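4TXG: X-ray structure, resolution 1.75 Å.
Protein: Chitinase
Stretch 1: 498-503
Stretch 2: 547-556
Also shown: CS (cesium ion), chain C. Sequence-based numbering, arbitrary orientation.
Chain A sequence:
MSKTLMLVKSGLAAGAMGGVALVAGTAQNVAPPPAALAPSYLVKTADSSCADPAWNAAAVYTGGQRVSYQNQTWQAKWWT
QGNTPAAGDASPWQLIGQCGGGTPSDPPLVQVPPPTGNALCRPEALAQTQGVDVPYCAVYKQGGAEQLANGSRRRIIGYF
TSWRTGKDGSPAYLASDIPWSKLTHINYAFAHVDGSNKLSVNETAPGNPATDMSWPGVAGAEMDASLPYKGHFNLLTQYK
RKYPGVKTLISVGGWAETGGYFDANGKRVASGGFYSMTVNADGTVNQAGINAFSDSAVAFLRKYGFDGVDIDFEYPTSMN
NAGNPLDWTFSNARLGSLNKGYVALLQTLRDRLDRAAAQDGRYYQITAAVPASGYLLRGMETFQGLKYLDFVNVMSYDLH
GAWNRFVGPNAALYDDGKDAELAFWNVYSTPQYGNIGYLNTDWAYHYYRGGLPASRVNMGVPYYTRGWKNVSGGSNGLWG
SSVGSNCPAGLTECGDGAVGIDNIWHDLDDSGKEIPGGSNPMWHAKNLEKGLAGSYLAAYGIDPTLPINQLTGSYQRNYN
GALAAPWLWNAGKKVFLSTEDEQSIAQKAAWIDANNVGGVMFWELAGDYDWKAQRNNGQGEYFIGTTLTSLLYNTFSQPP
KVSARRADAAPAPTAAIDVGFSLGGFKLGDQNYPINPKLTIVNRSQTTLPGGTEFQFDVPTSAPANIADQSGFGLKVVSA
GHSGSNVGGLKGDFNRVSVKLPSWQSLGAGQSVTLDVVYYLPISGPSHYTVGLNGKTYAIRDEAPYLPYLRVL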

# COMPACT_ATOMS: atom_id res chain seq x y z
N ALA A 498 -6.31 -22.95 -8.37
CA ALA A 498 -6.44 -24.18 -7.60
C ALA A 498 -7.80 -24.18 -6.90
O ALA A 498 -8.36 -23.12 -6.61
N VAL A 499 -8.33 -25.37 -6.65
CA VAL A 499 -9.71 -25.51 -6.19
C VAL A 499 -9.84 -26.44 -5.00
O VAL A 499 -8.89 -27.11 -4.61
N GLY A 500 -11.03 -26.47 -4.41
CA GLY A 500 -11.36 -27.44 -3.38
C GLY A 500 -10.52 -27.29 -2.12
O GLY A 500 -10.50 -26.22 -1.51
N ILE A 501 -9.82 -28.36 -1.75
CA ILE A 501 -8.99 -28.35 -0.54
C ILE A 501 -7.83 -27.37 -0.70
O ILE A 501 -7.21 -26.96 0.29
N ASP A 502 -7.55 -26.99 -1.95
CA ASP A 502 -6.50 -26.01 -2.24
C ASP A 502 -7.00 -24.56 -2.30
O ASP A 502 -6.26 -23.66 -2.71
N ASN A 503 -8.24 -24.32 -1.89
CA ASN A 503 -8.88 -23.03 -2.14
C ASN A 503 -9.97 -22.73 -1.10
O ASN A 503 -11.05 -22.26 -1.44
N PRO A 547 -13.88 -35.56 -4.35
CA PRO A 547 -12.52 -35.69 -4.89
C PRO A 547 -11.67 -34.42 -4.79
O PRO A 547 -10.53 -34.50 -4.32
N ILE A 548 -12.21 -33.26 -5.18
CA ILE A 548 -11.40 -32.04 -5.14
C ILE A 548 -11.15 -31.56 -3.71
O ILE A 548 -10.31 -30.69 -3.49
N ASN A 549 -11.86 -32.15 -2.75
CA ASN A 549 -11.71 -31.74 -1.35
C ASN A 549 -10.91 -32.74 -0.52
O ASN A 549 -10.81 -32.60 0.70
N GLN A 550 -10.34 -33.74 -1.18
CA GLN A 550 -9.54 -34.73 -0.50
C GLN A 550 -8.05 -34.45 -0.69
O GLN A 550 -7.64 -33.86 -1.68
N LEU A 551 -7.25 -34.87 0.28
CA LEU A 551 -5.81 -34.69 0.18
C LEU A 551 -5.20 -35.79 -0.68
O LEU A 551 -5.19 -36.96 -0.28
N THR A 552 -4.72 -35.41 -1.86
CA THR A 552 -4.05 -36.35 -2.76
C THR A 552 -2.64 -35.86 -3.08
O THR A 552 -2.39 -34.66 -3.16
N GLY A 553 -1.72 -36.80 -3.27
CA GLY A 553 -0.34 -36.45 -3.55
C GLY A 553 0.35 -35.90 -2.31
O GLY A 553 -0.12 -36.09 -1.19
N SER A 554 1.47 -35.22 -2.53
CA SER A 554 2.24 -34.66 -1.43
C SER A 554 2.55 -33.19 -1.69
O SER A 554 3.00 -32.83 -2.78
N TYR A 555 2.31 -32.34 -0.69
CA TYR A 555 2.64 -30.92 -0.81
C TYR A 555 4.05 -30.67 -0.29
O TYR A 555 4.27 -30.62 0.92
N GLN A 556 5.00 -30.52 -1.20
CA GLN A 556 6.40 -30.33 -0.82
C GLN A 556 6.74 -28.85 -0.67
O GLN A 556 6.53 -28.07 -1.60

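Pro547 opens stretch 2 out of reach of stretch 1, but its O accepts a hydrogen bond from Gln550 N (3.2 Å) that closes the short 3-10 segment. Ile548 makes the main backbone link. Its O receives a nearly straight hydrogen bond from Ile501 N at 2.9 Å. The same O lies 3.4 Å from Gly500 CA in a CA-H...O contact. A CB on Gly500 would point toward stretch 2 and clash with Ile548 O and Asn549 OD1, so the site suits glycine, as does its positive phi. The Ile548 side chain, chi1 p and chi2 t, points sideways. Its CB sits 4.4 Å from Val499 CG2, a loose apolar contact; Val499 is in the m rotamer. Water 1 bridges the two carbonyls beside it, 2.9 Å from Ile548 O and 3.0 Å from Val499 O.

Asn549 starts sideways, but its m rotamer brings the amide end nearer. OD1 lies 3.2 Å from Gly500 CA, while ND2 is hydrogen-bonded elsewhere in the structure. Gln550 points away and offers its backbone instead: its O is 3.7 Å from Ile501 CG2. Ile501, t at both chi angles, has the largest covered area of the contact. Its CD1 reaches Leu551 CB at 4.2 Å. Leu551 has chi1 at -142°, between wells.

Thr552 (p), Gly553 and Ser554 (t) make no contact with stretch 1. The chain returns at Tyr555, whose side chain points toward stretch 1 with chi1 m. Its OH donates a very short hydrogen bond, 2.4 Å, to Asp502 OD1, which lies near the ring plane, at the edge. Asp502 is also m, and its carboxylate end comes nearer than its CB direction suggests. Ile501 CG2 packs 3.8 Å from Tyr555 OH. The cesium ion is bound by Tyr555 O at 3.0 Å and Ser554 OG at 3.6 Å. Gln556 leaves the contact.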

# COMPACT_ATOMS: atom_id res chain seq x y z
CB ALA A 498 -5.31 -24.32 -6.59
CB VAL A 499 -10.64 -26.03 -7.33
CG1 VAL A 499 -10.72 -25.02 -8.50
CG2 VAL A 499 -10.17 -27.40 -7.82
CB ILE A 501 -8.47 -29.76 -0.21
CG1 ILE A 501 -7.93 -29.82 1.23
CG2 ILE A 501 -7.42 -30.20 -1.24
CD1 ILE A 501 -7.59 -31.23 1.71
CB ASP A 502 -5.83 -26.34 -3.58
CG ASP A 502 -5.15 -27.68 -3.58
OD1 ASP A 502 -4.57 -28.05 -2.53
OD2 ASP A 502 -5.19 -28.37 -4.63
CB ASN A 503 -9.46 -23.04 -3.57
CG ASN A 503 -9.93 -21.67 -4.04
OD1 ASN A 503 -9.32 -20.64 -3.76
ND2 ASN A 503 -11.04 -21.66 -4.77
CB PRO A 547 -12.78 -36.07 -6.34
CG PRO A 547 -14.02 -36.89 -6.27
CD PRO A 547 -14.87 -36.24 -5.21
CB ILE A 548 -12.04 -30.89 -5.95
CG1 ILE A 548 -13.39 -30.46 -5.36
CG2 ILE A 548 -12.19 -31.28 -7.42
CD1 ILE A 548 -13.92 -29.14 -5.92
CB ASN A 549 -13.08 -31.52 -0.72
CG ASN A 549 -13.86 -30.43 -1.42
OD1 ASN A 549 -13.28 -29.46 -1.91
ND2 ASN A 549 -15.18 -30.58 -1.47
CB GLN A 550 -9.89 -36.13 -1.00
CG GLN A 550 -11.36 -36.49 -0.81
CD GLN A 550 -11.79 -37.67 -1.66
OE1 GLN A 550 -10.95 -38.37 -2.24
NE2 GLN A 550 -13.09 -37.90 -1.74
CB LEU A 551 -5.17 -34.66 1.58
CG LEU A 551 -4.03 -33.65 1.74
CD1 LEU A 551 -3.85 -33.27 3.18
CD2 LEU A 551 -2.74 -34.24 1.18
CB THR A 552 -4.85 -36.55 -4.06
OG1 THR A 552 -5.12 -35.27 -4.65
CG2 THR A 552 -6.17 -37.24 -3.77
CB SER A 554 3.53 -35.45 -1.23
OG SER A 554 4.39 -34.79 -0.31
CB TYR A 555 1.63 -30.07 -0.04
CG TYR A 555 0.21 -30.12 -0.59
CD1 TYR A 555 -0.65 -31.15 -0.22
CD2 TYR A 555 -0.26 -29.14 -1.45
CE1 TYR A 555 -1.95 -31.20 -0.70
CE2 TYR A 555 -1.56 -29.18 -1.94
CZ TYR A 555 -2.40 -30.21 -1.56
OH TYR A 555 -3.69 -30.26 -2.04
CB GLN A 556 7.32 -30.97 -1.86
CG GLN A 556 8.79 -30.66 -1.65
CD GLN A 556 9.62 -30.92 -2.89
OE1 GLN A 556 9.35 -30.36 -3.97
NE2 GLN A 556 10.63 -31.77 -2.76
CS CS C . 5.09 -32.95 2.67
O HOH W 1 -8.34 -29.94 -5.41